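Local coordinates for protein citrate synthase (Metallosphaera sedula, PDB 6ABX) that probably catalyses the condensation of oxaloacetate with acetyl-CoA and water to give citrate and CoA, a step of the tricarboxylic acid cycle, at residues F283-A286 with N287-E291; D232-E235 with K236-N240. All blocks are in the same frame, centred on the assembly; numbering follows the deposited sequence.

In the fold
Both contacts are local, between side chains about a turn apart along one helix, rather than meetings of distant chain segments. Contact 2 comes first along the chain, at the start of helix 234-243; contact 1 lies in the middle of helix 277-297. Their centres are about 11 Å apart, and the two helices touch here: NH1 of Arg288 makes a 2.8 Å salt bridge to OE1 of Glu235, and CG2 of Val289 packs 3.9 Å from CG1 of Val234. Helix 220-228 adjoins both. Leu248, an acetyl-CoA-binding residue, has its side chain about 4 Å from those of Val289 and Val238, which probably places this helix packing next to the coenzyme site.

Contact 1 (F283-A286 with N287-E291)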
# COMPACT_ATOMS: atom_id res chain seq x y z
N PHE A 283 16.73 6.82 -30.86
CA PHE A 283 15.44 6.98 -31.49
C PHE A 283 15.34 6.25 -32.84
O PHE A 283 14.27 5.74 -33.15
CB PHE A 283 15.08 8.45 -31.67
CG PHE A 283 14.37 9.00 -30.46
CD1 PHE A 283 13.01 8.80 -30.32
CD2 PHE A 283 15.07 9.67 -29.46
CE1 PHE A 283 12.36 9.28 -29.19
CE2 PHE A 283 14.42 10.13 -28.33
CZ PHE A 283 13.06 9.93 -28.21
N GLU A 284 16.39 6.30 -33.65
CA GLU A 284 16.43 5.54 -34.92
C GLU A 284 16.20 4.06 -34.62
O GLU A 284 15.35 3.42 -35.29
CB GLU A 284 17.77 5.78 -35.63
CG GLU A 284 17.91 7.20 -36.14
CD GLU A 284 19.26 7.60 -36.72
OE1 GLU A 284 20.21 6.79 -36.67
OE2 GLU A 284 19.36 8.75 -37.20
N ILE A 285 16.92 3.55 -33.63
CA ILE A 285 16.77 2.15 -33.17
C ILE A 285 15.32 1.88 -32.79
O ILE A 285 14.70 0.90 -33.25
CB ILE A 285 17.76 1.81 -32.05
CG1 ILE A 285 19.19 1.81 -32.57
CG2 ILE A 285 17.37 0.51 -31.37
CD1 ILE A 285 20.22 1.75 -31.50
N ALA A 286 14.73 2.72 -31.93
CA ALA A 286 13.39 2.49 -31.45
C ALA A 286 12.37 2.45 -32.60
O ALA A 286 11.45 1.62 -32.66
CB ALA A 286 13.06 3.58 -30.43
N ASN A 287 12.52 3.37 -33.55
CA ASN A 287 11.62 3.47 -34.67
C ASN A 287 11.68 2.20 -35.53
O ASN A 287 10.62 1.68 -35.94
CB ASN A 287 11.88 4.76 -35.46
CG ASN A 287 11.32 5.96 -34.71
OD1 ASN A 287 10.47 5.83 -33.79
ND2 ASN A 287 11.76 7.14 -35.09
N ARG A 288 12.89 1.71 -35.77
CA ARG A 288 13.06 0.46 -36.52
C ARG A 288 12.47 -0.73 -35.77
O ARG A 288 11.79 -1.57 -36.39
CB ARG A 288 14.52 0.20 -36.89
CG ARG A 288 15.05 1.12 -37.97
CD ARG A 288 16.55 1.27 -37.87
NE ARG A 288 17.25 1.40 -39.14
CZ ARG A 288 17.90 0.38 -39.72
NH1 ARG A 288 17.56 -0.88 -39.47
NH2 ARG A 288 18.91 0.64 -40.53
N VAL A 289 12.69 -0.83 -34.45
CA VAL A 289 12.09 -1.89 -33.69
C VAL A 289 10.57 -1.81 -33.77
O VAL A 289 9.87 -2.84 -33.94
CB VAL A 289 12.53 -1.85 -32.21
CG1 VAL A 289 11.72 -2.82 -31.37
CG2 VAL A 289 14.01 -2.12 -32.05
N GLU A 290 10.04 -0.58 -33.68
CA GLU A 290 8.60 -0.40 -33.74
C GLU A 290 8.04 -0.93 -35.07
O GLU A 290 7.06 -1.68 -35.07
CB GLU A 290 8.26 1.09 -33.54
CG GLU A 290 6.79 1.33 -33.27
CD GLU A 290 6.27 2.63 -33.85
OE1 GLU A 290 5.12 3.05 -33.53
OE2 GLU A 290 6.99 3.21 -34.68
N GLU A 291 8.72 -0.60 -36.17
CA GLU A 291 8.30 -0.99 -37.55
C GLU A 291 8.22 -2.52 -37.68
O GLU A 291 7.21 -3.05 -38.13
CB GLU A 291 9.25 -0.46 -38.61
CG GLU A 291 9.25 1.05 -38.74
CD GLU A 291 10.25 1.64 -39.75
OE1 GLU A 291 11.31 1.01 -40.02
OE2 GLU A 291 9.98 2.76 -40.26
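The amide N of Glu290 donates to the carbonyl O of Ala286 over 2.8 Å, the shortest of four i to i+4 bonds that carry the helix through this stretch. The straightest of them runs from Val289 N to Ile285 O, at 168°. Around the same carbonyl of Ile285 the Val289 side chain closes in: its CG2 stands beside its own backbone N, anti to the carbonyl carbon, which brings that methyl to 3.3 Å from Ile285 O. The methyl also faces back along the helix to CG2 of Ile285, 4.3 Å away, a loose apolar touch one turn apart.

Asn287 bonds through its backbone N to Phe283 O, 3.0 Å away. With chi1 at -76° its side chain folds back beside that N, and CG comes to 3.3 Å from Phe283 O. The amide itself is anchored elsewhere, for OD1 is hydrogen-bonded to the hydroxyl of Tyr309. Replaced by an alanine, Asn287 would lose its amide, which would probably leave the Tyr309 hydroxyl without this partner and open a gap beside the Phe283 carbonyl. Arg288 lays its aliphatic part along the preceding turn, CG 3.5 Å from Glu284 O, and then bends at chi3 to carry its guanidinium to Glu235. Glu290, buried and bent at chi2, forms a salt bridge through OE2 with Lys267.

These side chains divide the surroundings of helix 277-297 among them. Ile285, Ala286 and Val289 pack on Phe225 or Ile228 of helix 220-228, Ile285 and Val289 also meet Val234 of helix 234-243, and Phe283 and Asn287 touch Ala270 and Lys267, respectively, of helix 261-270.

Contact 2 (D232-E235 with K236-N240); sequences DNVE and KYVMN
Val238 closes on the carbonyl oxygen of Val234 from the next turn: its amide N donates to Val234 O across 2.9 Å, and CG2 comes to 3.2 Å from the same oxygen. That methyl also reaches CG1 of Val234, 4.2 Å away, and the two buried valines make the close-packed side of this first turn.

Next to them, Tyr237 N bonds to Asn233 O. With CG anti to the backbone N (chi1 -167°), Asn233 brings OD1 to 3.8 Å from CB of Lys236, while its ND2 is hydrogen-bonded to Ile228 O. Its amide plane is turned 73° from the Tyr237 ring.

The other side is looser and wetter. The backbone N of exposed Lys236 donates to a water 2.9 Å away, and the water donates in turn to Asp232 O at 2.6 Å, bridging the place where a direct i to i+4 bond would run. Met239 N meets Glu235 O at a bent 143°.

Helix 234-243 thus rests its Val234 on Val289 and Ile292 of helix 277-297 and on Ile228 of helix 220-228, where Tyr237 also packs and bonds through its hydroxyl to Glu227.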
# COMPACT_ATOMS: atom_id res chain seq x y z
N ASP A 232 21.57 -0.64 -37.56
CA ASP A 232 21.82 -1.75 -38.51
C ASP A 232 21.74 -3.11 -37.80
O ASP A 232 21.54 -4.15 -38.49
CB ASP A 232 23.19 -1.64 -39.18
CG ASP A 232 23.23 -0.65 -40.34
OD1 ASP A 232 22.16 -0.25 -40.81
OD2 ASP A 232 24.35 -0.30 -40.76
N ASN A 233 21.86 -3.11 -36.47
CA ASN A 233 21.76 -4.30 -35.67
C ASN A 233 20.31 -4.61 -35.24
O ASN A 233 20.12 -5.60 -34.54
CB ASN A 233 22.64 -4.21 -34.43
CG ASN A 233 22.86 -5.51 -33.69
OD1 ASN A 233 23.09 -6.56 -34.30
ND2 ASN A 233 22.79 -5.47 -32.37
N VAL A 234 19.30 -3.82 -35.62
CA VAL A 234 17.97 -4.04 -35.09
C VAL A 234 17.38 -5.41 -35.51
O VAL A 234 16.84 -6.17 -34.67
CB VAL A 234 17.02 -2.92 -35.52
CG1 VAL A 234 15.58 -3.34 -35.39
CG2 VAL A 234 17.34 -1.65 -34.76
N GLU A 235 17.48 -5.72 -36.81
CA GLU A 235 16.82 -6.93 -37.33
C GLU A 235 17.45 -8.17 -36.67
O GLU A 235 16.73 -9.14 -36.31
CB GLU A 235 16.86 -6.93 -38.86
CG GLU A 235 16.19 -5.69 -39.45
CD GLU A 235 16.84 -4.29 -39.29
OE1 GLU A 235 16.07 -3.30 -39.43
OE2 GLU A 235 18.10 -4.14 -39.04
N LYS A 236 18.77 -8.16 -36.54
CA LYS A 236 19.51 -9.27 -35.92
C LYS A 236 19.16 -9.43 -34.44
O LYS A 236 18.94 -10.53 -33.96
CB LYS A 236 21.01 -9.12 -36.15
CG LYS A 236 21.37 -9.37 -37.61
CD LYS A 236 22.82 -9.74 -37.89
CE LYS A 236 22.96 -10.68 -39.09
NZ LYS A 236 22.99 -12.11 -38.66
N TYR A 237 19.11 -8.32 -33.70
CA TYR A 237 18.82 -8.39 -32.27
C TYR A 237 17.40 -8.93 -32.04
O TYR A 237 17.17 -9.74 -31.12
CB TYR A 237 19.01 -7.01 -31.64
CG TYR A 237 18.73 -6.95 -30.16
CD1 TYR A 237 17.43 -6.77 -29.73
CD2 TYR A 237 19.74 -7.01 -29.21
CE1 TYR A 237 17.13 -6.63 -28.38
CE2 TYR A 237 19.46 -6.87 -27.86
CZ TYR A 237 18.14 -6.73 -27.45
OH TYR A 237 17.81 -6.58 -26.13
N VAL A 238 16.45 -8.43 -32.85
CA VAL A 238 15.07 -8.78 -32.71
C VAL A 238 14.96 -10.28 -33.05
O VAL A 238 14.21 -11.04 -32.41
CB VAL A 238 14.17 -7.88 -33.57
CG1 VAL A 238 12.77 -8.46 -33.73
CG2 VAL A 238 14.10 -6.48 -33.00
N MET A 239 15.75 -10.72 -34.04
CA MET A 239 15.73 -12.13 -34.45
C MET A 239 16.17 -13.03 -33.29
O MET A 239 15.51 -14.02 -32.97
CB MET A 239 16.65 -12.38 -35.65
CG MET A 239 16.65 -13.80 -36.12
SD MET A 239 17.82 -13.97 -37.49
CE MET A 239 19.34 -13.46 -36.69
N ASN A 240 17.24 -12.63 -32.60
CA ASN A 240 17.74 -13.39 -31.44
C ASN A 240 16.66 -13.50 -30.35
O ASN A 240 16.48 -14.57 -29.70
CB ASN A 240 19.10 -12.82 -31.02
CG ASN A 240 20.19 -13.16 -32.02
OD1 ASN A 240 20.06 -14.12 -32.79
ND2 ASN A 240 21.26 -12.39 -32.02
O HOH W 1 20.30 -6.45 -38.36